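Local coordinates for protein homospermidine synthase (Legionella pneumophila subsp. pneumophila str. Philadelphia 1, PDB 2PH5) that probably makes the polyamine homospermidine and binds NAD through a Rossmann-type nucleotide-binding domain, at residues A[157-162]-A[291-296]; A[297-302]-A[417-422]; A[442-447]-A[462-467]. All coordinates share one frame; numbering follows the deposited sequence.

Contact 1 of 3, residues A[157-162]-A[291-296]; sequences GANPGL and ITHAET. With NAD (nicotinamide-adenine-dinucleotide), chain C.
His293 brings its imidazole up to Asn159 and Pro160 at the start of helix 158-176. The ring and the proline cross at about a right angle. His293 CE1 approaches Asn159 O at 3.4 Å, and His293 ND1 rests 3.8 Å from Pro160 CD. The imidazole also meets the ring of Tyr319 on strand 311-322. Two residues on, Glu295 runs out straight past CG. Its CB and CG both pack on Pro160 CB, the CB-to-CB distance being 3.4 Å, so the aliphatic stem of an acid serves here as an apolar partner for the proline. Its carboxylate reaches the turn after Pro160, where Gly161 N donates to Glu295 OE2; that oxygen is crowded in the model, and the bond is therefore doubtful in detail.

The peptide before Pro160 is cis, an isomer that proline tolerates better than other residues, and Gly161 has a positive phi of 130° that suits a residue without a side chain. This tight turn presents its other side to the cofactor. The NAD carboxamide is held by both its oxygen and its nitrogen: NAD O7N accepts a nearly straight bond from Asn159 N at 2.8 Å and weaker ones from Ala158 N and Asn159 ND2, while NAD N7N donates to Pro160 O at 3.0 Å. Gly157 CA lies just 3.0 Å from NAD N7N; a CB there would run into that nitrogen, which suits glycine to the place. The arrangement forms the nicotinamide end of the NAD site in a Rossmann-type dinucleotide-binding protein, with helix 295-302 behind the turn.

Contact 2 of 3, residues A[297-302]-A[417-422]; sequences ISLTNF and EPEEVD
Glu419 meets Ser298, Leu299 and Phe302, joining the last turns of helix 295-302 to a short 3-10 turn that follows strand 415-416, an edge strand of the Rossmann-type parallel sheet. Because three residues of one helical face converge on a single side chain, much of the contact rests on the shape of Glu419. Its CG stands anti to the carbonyl carbon, and the chain then bends at chi2 (86°) instead of running straight, which swings CD towards Ser298. The carboxylate is met there by the serine hydroxyl, which lies between the backbone N and the carbonyl carbon (chi1 58°): Ser298 OG donates to Glu419 OE2 at 3.1 Å, and Glu419 OE2 accepts with its syn lone pair, on the side of the other oxygen. A small hydroxyl suits this place, since serine can offer a proton while staying close to the helix.

Phe302 takes the aliphatic part of the same residue. With CG anti to the backbone N (chi1 -175°), the ring is extended from the helix and slides past Glu419 in the opposite direction. Glu419 CB sits over one face, 3.8 Å from the ring centroid, a CH-pi contact; Glu419 CG touches the ring at Phe302 CG, also 3.8 Å away. Phe302 CZ reaches Glu419 O at 3.7 Å, an oxygen that accepts a hydrogen bond from Lys168 of helix 158-176. Trp191 also meets the Phe302 ring.

Glu417 only grazes Ser298, its carboxylate being engaged by Arg138 in a salt bridge. The turn itself is tied by Glu417 N, which donates to Glu420 OE1 at 2.7 Å. Leu299 crosses Glu419 at about a right angle, and its CD2 methyl lies 3.4 Å from Glu419 OE2, the oxygen that Ser298 holds.

Contact 3 of 3, residues A[442-447]-A[462-467]; sequences TDWTPL and DPWQFF
Trp464 and Pro463 are the two bumps of the segment 462-467, and they fit against the irregular surface made by Trp444, Thr445, Pro446 and Leu447. The far rim of the Trp464 indole enters first. Its CH2 comes within 3.5 Å of Trp444 O, which lies at the edge of the indole near its plane, while CZ3 presses on Pro446 CD at 3.4 Å. Thr445 CA completes this hollow beside CH2. Trp444 contributes a rim atom: its CZ3 lies in the plane of the Trp464 ring, 3.8 Å from Trp464 CZ3. The two six-membered rings are inclined at 52°, an oblique meeting.

Pro463 fills the second hollow, between Thr445 and Leu447. The Leu447 side chain crosses the proline at about a right angle, with Leu447 CD2 3.5 Å from Pro463 CB, and Thr445 OG1 approaches the same CB at 3.9 Å. The pyrrolidine rings of both segments are compact and pack closely: Pro446 CG sits upon Pro463 O, and Pro463 CG lies over one face of its neighbour Trp464.

No hydrogen bond links the two segments. Each segment also has its own turns. Asp462 to Gln465 form a type I beta turn, braced by an Asx turn in which Trp464 N donates to Asp462 OD2 from above the carboxylate plane. An ST turn at Thr442, with Trp444 N bonded to its OG1, begins the other segment.

The packing lies at the margin of the mixed sheet, just after its edge strand 436-442. Trp444 rests on Leu362 of strand 352-364, Trp464 on Met364 of that strand and Ala370 of strand 370-378, and Pro446 on Ile469 of helix 466-469.

How the contacts relate
From the N terminus, the chain first builds the nucleotide-binding domain. Contact 1 then closes a loop of 128 residues, bringing the start of helix 295-302 to the start of helix 158-176. Contact 2 opens directly afterwards and spans 114 residues from that same helix to the loop after strand 415-416. Contact 3 closes a short, irregular loop of 14 residues near the C terminus. All three follow in series; none nests or crosses. Contacts 1 and 2 share helix 295-302 and touch where Glu295 packs on Pro418, although Glu295 OE1 and Glu419 OE1, like charges, lie only 3.7 Å apart. Contact 3 stands apart, its centre about 23 Å from that of contact 1, at the mixed sheet's edge.

Contact 1 of 3, residues A[157-162]-A[291-296]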
# COMPACT_ATOMS: atom_id res chain seq x y z
N GLY A 157 -20.90 -10.77 -15.43
CA GLY A 157 -20.95 -10.16 -14.11
C GLY A 157 -20.72 -8.68 -14.33
O GLY A 157 -21.05 -8.17 -15.40
N ALA A 158 -20.17 -7.98 -13.34
CA ALA A 158 -19.91 -6.56 -13.50
C ALA A 158 -18.76 -6.47 -14.51
O ALA A 158 -18.84 -5.76 -15.51
CB ALA A 158 -19.52 -5.93 -12.17
N ASN A 159 -17.68 -7.19 -14.26
CA ASN A 159 -16.58 -7.23 -15.21
C ASN A 159 -15.78 -8.50 -14.99
O ASN A 159 -15.20 -8.71 -13.93
CB ASN A 159 -15.66 -5.99 -15.13
CG ASN A 159 -14.92 -5.89 -13.83
OD1 ASN A 159 -13.88 -5.24 -13.75
ND2 ASN A 159 -15.46 -6.51 -12.78
N PRO A 160 -15.76 -9.37 -16.00
CA PRO A 160 -16.42 -9.22 -17.30
C PRO A 160 -17.94 -9.13 -17.21
O PRO A 160 -18.55 -9.63 -16.26
CB PRO A 160 -15.99 -10.48 -18.03
CG PRO A 160 -16.01 -11.49 -16.93
CD PRO A 160 -15.29 -10.75 -15.81
N GLY A 161 -18.55 -8.51 -18.22
CA GLY A 161 -20.00 -8.40 -18.25
C GLY A 161 -20.51 -7.00 -18.51
O GLY A 161 -20.51 -6.52 -19.64
N LEU A 162 -20.97 -6.36 -17.44
CA LEU A 162 -21.49 -5.02 -17.50
C LEU A 162 -20.54 -4.10 -18.25
O LEU A 162 -20.97 -3.20 -18.99
CB LEU A 162 -21.70 -4.50 -16.09
CG LEU A 162 -22.31 -3.13 -15.91
CD1 LEU A 162 -23.70 -3.08 -16.55
CD2 LEU A 162 -22.40 -2.84 -14.42
N ILE A 291 -4.24 -5.59 -13.02
CA ILE A 291 -4.79 -6.91 -12.73
C ILE A 291 -5.35 -7.52 -14.01
O ILE A 291 -6.09 -6.88 -14.73
CB ILE A 291 -5.92 -6.84 -11.67
CG1 ILE A 291 -5.39 -7.25 -10.30
CG2 ILE A 291 -7.05 -7.80 -12.03
CD1 ILE A 291 -4.31 -6.38 -9.79
N THR A 292 -5.00 -8.77 -14.26
CA THR A 292 -5.46 -9.47 -15.45
C THR A 292 -6.95 -9.83 -15.41
O THR A 292 -7.57 -9.84 -14.34
CB THR A 292 -4.66 -10.76 -15.61
OG1 THR A 292 -5.02 -11.66 -14.56
CG2 THR A 292 -3.17 -10.47 -15.52
N HIS A 293 -7.54 -10.12 -16.57
CA HIS A 293 -8.94 -10.54 -16.64
C HIS A 293 -9.29 -11.35 -17.90
O HIS A 293 -8.47 -11.49 -18.81
CB HIS A 293 -9.90 -9.36 -16.50
CG HIS A 293 -10.65 -9.34 -15.20
ND1 HIS A 293 -11.62 -10.28 -14.89
CD2 HIS A 293 -10.59 -8.50 -14.14
CE1 HIS A 293 -12.11 -10.01 -13.69
NE2 HIS A 293 -11.50 -8.94 -13.22
N ALA A 294 -10.51 -11.87 -17.93
CA ALA A 294 -10.95 -12.69 -19.06
C ALA A 294 -11.39 -11.86 -20.26
O ALA A 294 -10.91 -12.07 -21.37
CB ALA A 294 -12.08 -13.61 -18.62
N GLU A 295 -12.31 -10.94 -20.01
CA GLU A 295 -12.86 -10.09 -21.06
C GLU A 295 -11.87 -9.14 -21.73
O GLU A 295 -12.27 -8.16 -22.37
CB GLU A 295 -14.05 -9.28 -20.51
CG GLU A 295 -15.37 -9.52 -21.24
CD GLU A 295 -16.52 -8.67 -20.71
OE1 GLU A 295 -17.63 -8.74 -21.29
OE2 GLU A 295 -16.33 -7.94 -19.72
N THR A 296 -10.57 -9.41 -21.58
CA THR A 296 -9.57 -8.56 -22.21
C THR A 296 -9.40 -8.99 -23.66
O THR A 296 -9.45 -8.18 -24.58
CB THR A 296 -8.20 -8.65 -21.51
OG1 THR A 296 -8.34 -8.25 -20.14
CG2 THR A 296 -7.19 -7.75 -22.19
PA NAD C . -16.86 -17.71 -3.27
O1A NAD C . -15.58 -18.49 -3.15
O2A NAD C . -17.18 -16.71 -2.22
O5B NAD C . -18.13 -18.72 -3.39
C5B NAD C . -18.09 -19.83 -4.29
C4B NAD C . -19.06 -20.91 -3.76
O4B NAD C . -18.95 -22.00 -4.65
C3B NAD C . -18.73 -21.43 -2.36
O3B NAD C . -19.87 -21.31 -1.51
C2B NAD C . -18.34 -22.86 -2.58
O2B NAD C . -18.66 -23.74 -1.52
C1B NAD C . -19.00 -23.20 -3.92
N9A NAD C . -18.32 -24.23 -4.72
C8A NAD C . -16.93 -24.44 -4.72
N7A NAD C . -16.63 -25.75 -4.83
C5A NAD C . -17.81 -26.40 -4.90
C6A NAD C . -18.11 -27.76 -5.03
N6A NAD C . -17.19 -28.72 -5.14
N1A NAD C . -19.46 -28.11 -5.06
C2A NAD C . -20.47 -27.17 -4.97
N3A NAD C . -20.19 -25.83 -4.85
C4A NAD C . -18.87 -25.49 -4.82
O3 NAD C . -16.74 -16.96 -4.66
PN NAD C . -17.75 -16.02 -5.49
O1N NAD C . -16.99 -14.82 -5.89
O2N NAD C . -19.01 -15.86 -4.68
O5D NAD C . -17.89 -17.06 -6.68
C5D NAD C . -18.65 -16.89 -7.85
C4D NAD C . -17.65 -16.46 -8.90
O4D NAD C . -18.09 -15.26 -9.49
C3D NAD C . -16.30 -16.80 -9.50
O3D NAD C . -16.42 -17.78 -10.53
C2D NAD C . -15.84 -15.45 -10.02
O2D NAD C . -14.88 -15.53 -11.04
C1D NAD C . -17.14 -14.77 -10.42
N1N NAD C . -17.21 -13.30 -10.26
C2N NAD C . -17.46 -12.50 -11.35
C3N NAD C . -17.53 -11.10 -11.14
C7N NAD C . -17.82 -10.16 -12.26
O7N NAD C . -17.89 -8.82 -11.95
N7N NAD C . -18.02 -10.55 -13.50
C4N NAD C . -17.36 -10.54 -9.84
C5N NAD C . -17.10 -11.40 -8.75
C6N NAD C . -17.02 -12.77 -8.95

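Contact 2 of 3, residues A[297-302]-A[417-422]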
# COMPACT_ATOMS: atom_id res chain seq x y z
N ILE A 297 -9.22 -10.29 -23.87
CA ILE A 297 -9.04 -10.82 -25.21
C ILE A 297 -10.33 -10.77 -26.03
O ILE A 297 -10.31 -10.44 -27.21
CB ILE A 297 -8.55 -12.27 -25.16
CG1 ILE A 297 -7.33 -12.37 -24.24
CG2 ILE A 297 -8.24 -12.77 -26.57
CD1 ILE A 297 -6.27 -11.31 -24.50
N SER A 298 -11.44 -11.09 -25.38
CA SER A 298 -12.74 -11.07 -26.04
C SER A 298 -13.12 -9.66 -26.50
O SER A 298 -13.63 -9.48 -27.60
CB SER A 298 -13.81 -11.63 -25.11
OG SER A 298 -13.88 -10.88 -23.90
N LEU A 299 -12.86 -8.66 -25.66
CA LEU A 299 -13.19 -7.28 -26.03
C LEU A 299 -12.27 -6.78 -27.14
O LEU A 299 -12.73 -6.16 -28.09
CB LEU A 299 -13.07 -6.34 -24.83
CG LEU A 299 -14.17 -6.48 -23.78
CD1 LEU A 299 -13.91 -5.55 -22.60
CD2 LEU A 299 -15.52 -6.17 -24.43
N THR A 300 -10.98 -7.05 -27.01
CA THR A 300 -10.01 -6.61 -28.00
C THR A 300 -10.39 -7.11 -29.40
O THR A 300 -10.47 -6.32 -30.34
CB THR A 300 -8.59 -7.09 -27.65
OG1 THR A 300 -8.21 -6.54 -26.39
CG2 THR A 300 -7.60 -6.65 -28.71
N ASN A 301 -10.62 -8.42 -29.53
CA ASN A 301 -11.00 -9.01 -30.80
C ASN A 301 -12.33 -8.42 -31.27
O ASN A 301 -12.53 -8.15 -32.45
CB ASN A 301 -11.13 -10.53 -30.68
CG ASN A 301 -9.78 -11.22 -30.48
OD1 ASN A 301 -8.73 -10.59 -30.59
ND2 ASN A 301 -9.82 -12.52 -30.21
N PHE A 302 -13.25 -8.20 -30.32
CA PHE A 302 -14.55 -7.64 -30.64
C PHE A 302 -14.41 -6.26 -31.27
O PHE A 302 -15.28 -5.82 -32.02
CB PHE A 302 -15.40 -7.53 -29.37
CG PHE A 302 -16.81 -7.07 -29.61
CD1 PHE A 302 -17.73 -7.91 -30.24
CD2 PHE A 302 -17.22 -5.81 -29.18
CE1 PHE A 302 -19.05 -7.49 -30.45
CE2 PHE A 302 -18.54 -5.39 -29.39
CZ PHE A 302 -19.45 -6.24 -30.03
N GLU A 417 -21.89 -14.62 -25.34
CA GLU A 417 -21.05 -13.77 -24.49
C GLU A 417 -21.69 -12.40 -24.38
O GLU A 417 -22.44 -11.99 -25.26
CB GLU A 417 -19.65 -13.64 -25.08
CG GLU A 417 -18.89 -14.94 -25.04
CD GLU A 417 -17.46 -14.81 -25.51
OE1 GLU A 417 -17.26 -14.42 -26.68
OE2 GLU A 417 -16.55 -15.09 -24.71
N PRO A 418 -21.40 -11.67 -23.29
CA PRO A 418 -22.01 -10.34 -23.13
C PRO A 418 -21.90 -9.41 -24.34
O PRO A 418 -22.77 -8.57 -24.55
CB PRO A 418 -21.32 -9.80 -21.87
CG PRO A 418 -20.02 -10.55 -21.83
CD PRO A 418 -20.41 -11.93 -22.24
N GLU A 419 -20.85 -9.57 -25.15
CA GLU A 419 -20.68 -8.73 -26.34
C GLU A 419 -21.80 -8.93 -27.36
O GLU A 419 -22.10 -8.03 -28.15
CB GLU A 419 -19.34 -9.00 -27.02
CG GLU A 419 -18.14 -8.44 -26.27
CD GLU A 419 -17.62 -9.39 -25.21
OE1 GLU A 419 -18.44 -10.12 -24.60
OE2 GLU A 419 -16.39 -9.40 -24.99
N GLU A 420 -22.41 -10.11 -27.34
CA GLU A 420 -23.49 -10.43 -28.25
C GLU A 420 -24.87 -10.02 -27.72
O GLU A 420 -25.90 -10.32 -28.34
CB GLU A 420 -23.50 -11.93 -28.53
CG GLU A 420 -22.26 -12.43 -29.25
CD GLU A 420 -22.11 -13.93 -29.13
OE1 GLU A 420 -21.66 -14.40 -28.06
OE2 GLU A 420 -22.46 -14.66 -30.09
N VAL A 421 -24.90 -9.34 -26.57
CA VAL A 421 -26.16 -8.91 -25.98
C VAL A 421 -26.36 -7.40 -26.13
O VAL A 421 -25.40 -6.62 -26.03
CB VAL A 421 -26.20 -9.28 -24.47
CG1 VAL A 421 -27.56 -8.96 -23.87
CG2 VAL A 421 -25.87 -10.75 -24.31
N ASP A 422 -27.61 -7.00 -26.37
CA ASP A 422 -27.96 -5.58 -26.54
C ASP A 422 -27.70 -4.81 -25.25
O ASP A 422 -28.37 -5.01 -24.24
CB ASP A 422 -29.44 -5.48 -26.95
CG ASP A 422 -29.89 -4.05 -27.13
OD1 ASP A 422 -29.15 -3.26 -27.76
OD2 ASP A 422 -30.99 -3.72 -26.66

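Contact 3 of 3, residues A[442-447]-A[462-467]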
# COMPACT_ATOMS: atom_id res chain seq x y z
N THR A 442 -12.83 14.48 -19.87
CA THR A 442 -11.74 15.08 -19.11
C THR A 442 -10.56 15.38 -20.00
O THR A 442 -10.30 14.67 -20.96
CB THR A 442 -11.25 14.17 -17.97
OG1 THR A 442 -10.08 14.75 -17.38
CG2 THR A 442 -10.89 12.79 -18.50
N ASP A 443 -9.84 16.44 -19.64
CA ASP A 443 -8.65 16.87 -20.38
C ASP A 443 -7.41 16.18 -19.84
O ASP A 443 -6.29 16.52 -20.20
CB ASP A 443 -8.48 18.39 -20.27
CG ASP A 443 -8.35 18.87 -18.83
OD1 ASP A 443 -8.17 20.09 -18.63
OD2 ASP A 443 -8.43 18.05 -17.90
N TRP A 444 -7.62 15.20 -18.97
CA TRP A 444 -6.51 14.46 -18.38
C TRP A 444 -5.82 13.54 -19.38
O TRP A 444 -6.45 12.99 -20.28
CB TRP A 444 -7.02 13.59 -17.23
CG TRP A 444 -6.04 12.52 -16.83
CD1 TRP A 444 -5.05 12.63 -15.90
CD2 TRP A 444 -5.92 11.21 -17.40
NE1 TRP A 444 -4.31 11.47 -15.86
CE2 TRP A 444 -4.82 10.58 -16.77
CE3 TRP A 444 -6.62 10.50 -18.39
CZ2 TRP A 444 -4.41 9.28 -17.09
CZ3 TRP A 444 -6.21 9.20 -18.71
CH2 TRP A 444 -5.11 8.61 -18.06
N THR A 445 -4.51 13.37 -19.20
CA THR A 445 -3.73 12.44 -20.02
C THR A 445 -2.60 11.99 -19.11
O THR A 445 -2.28 12.67 -18.15
CB THR A 445 -3.09 13.08 -21.28
OG1 THR A 445 -1.77 13.53 -20.96
CG2 THR A 445 -3.92 14.25 -21.77
N PRO A 446 -2.00 10.82 -19.38
CA PRO A 446 -0.91 10.35 -18.53
C PRO A 446 0.35 11.20 -18.67
O PRO A 446 1.38 10.90 -18.08
CB PRO A 446 -0.69 8.91 -18.99
CG PRO A 446 -1.08 8.97 -20.43
CD PRO A 446 -2.33 9.83 -20.42
N LEU A 447 0.24 12.26 -19.46
CA LEU A 447 1.38 13.14 -19.71
C LEU A 447 1.40 14.40 -18.85
O LEU A 447 2.44 15.02 -18.68
CB LEU A 447 1.42 13.52 -21.19
CG LEU A 447 2.63 13.07 -21.99
CD1 LEU A 447 2.99 11.63 -21.68
CD2 LEU A 447 2.33 13.23 -23.48
N ASP A 462 2.57 11.05 -28.45
CA ASP A 462 1.26 10.46 -28.29
C ASP A 462 1.11 10.01 -26.84
O ASP A 462 1.64 8.97 -26.44
CB ASP A 462 1.12 9.27 -29.23
CG ASP A 462 -0.20 8.56 -29.06
OD1 ASP A 462 -0.35 7.47 -29.64
OD2 ASP A 462 -1.07 9.10 -28.35
N PRO A 463 0.35 10.78 -26.06
CA PRO A 463 0.11 10.49 -24.64
C PRO A 463 -0.57 9.15 -24.41
O PRO A 463 -0.41 8.53 -23.36
CB PRO A 463 -0.76 11.67 -24.20
CG PRO A 463 -1.55 11.98 -25.43
CD PRO A 463 -0.53 11.87 -26.53
N TRP A 464 -1.30 8.69 -25.41
CA TRP A 464 -1.99 7.42 -25.26
C TRP A 464 -1.13 6.19 -25.51
O TRP A 464 -1.66 5.11 -25.72
CB TRP A 464 -3.21 7.42 -26.16
CG TRP A 464 -4.05 8.60 -25.90
CD1 TRP A 464 -4.52 9.48 -26.83
CD2 TRP A 464 -4.57 9.03 -24.64
NE1 TRP A 464 -5.30 10.44 -26.23
CE2 TRP A 464 -5.35 10.18 -24.88
CE3 TRP A 464 -4.45 8.56 -23.32
CZ2 TRP A 464 -6.02 10.87 -23.85
CZ3 TRP A 464 -5.11 9.24 -22.30
CH2 TRP A 464 -5.89 10.39 -22.58
N GLN A 465 0.19 6.36 -25.49
CA GLN A 465 1.10 5.24 -25.70
C GLN A 465 1.31 4.49 -24.38
O GLN A 465 1.53 5.12 -23.34
CB GLN A 465 2.46 5.73 -26.20
CG GLN A 465 2.46 6.19 -27.64
CD GLN A 465 2.49 5.03 -28.61
OE1 GLN A 465 1.80 5.04 -29.62
NE2 GLN A 465 3.30 4.03 -28.32
N PHE A 466 1.26 3.17 -24.43
CA PHE A 466 1.45 2.37 -23.23
C PHE A 466 2.76 2.77 -22.53
O PHE A 466 2.87 2.71 -21.30
CB PHE A 466 1.46 0.88 -23.57
CG PHE A 466 1.44 -0.02 -22.36
CD1 PHE A 466 2.51 -0.87 -22.09
CD2 PHE A 466 0.35 -0.00 -21.47
CE1 PHE A 466 2.50 -1.68 -20.96
CE2 PHE A 466 0.34 -0.81 -20.34
CZ PHE A 466 1.42 -1.65 -20.08
N PHE A 467 3.72 3.22 -23.33
CA PHE A 467 5.01 3.66 -22.81
C PHE A 467 4.82 4.76 -21.75
O PHE A 467 5.61 4.85 -20.80
CB PHE A 467 5.85 4.18 -23.99
CG PHE A 467 7.30 4.43 -23.66
CD1 PHE A 467 8.17 3.37 -23.44
CD2 PHE A 467 7.79 5.72 -23.61
CE1 PHE A 467 9.52 3.60 -23.18
CE2 PHE A 467 9.14 5.97 -23.35
CZ PHE A 467 10.00 4.90 -23.13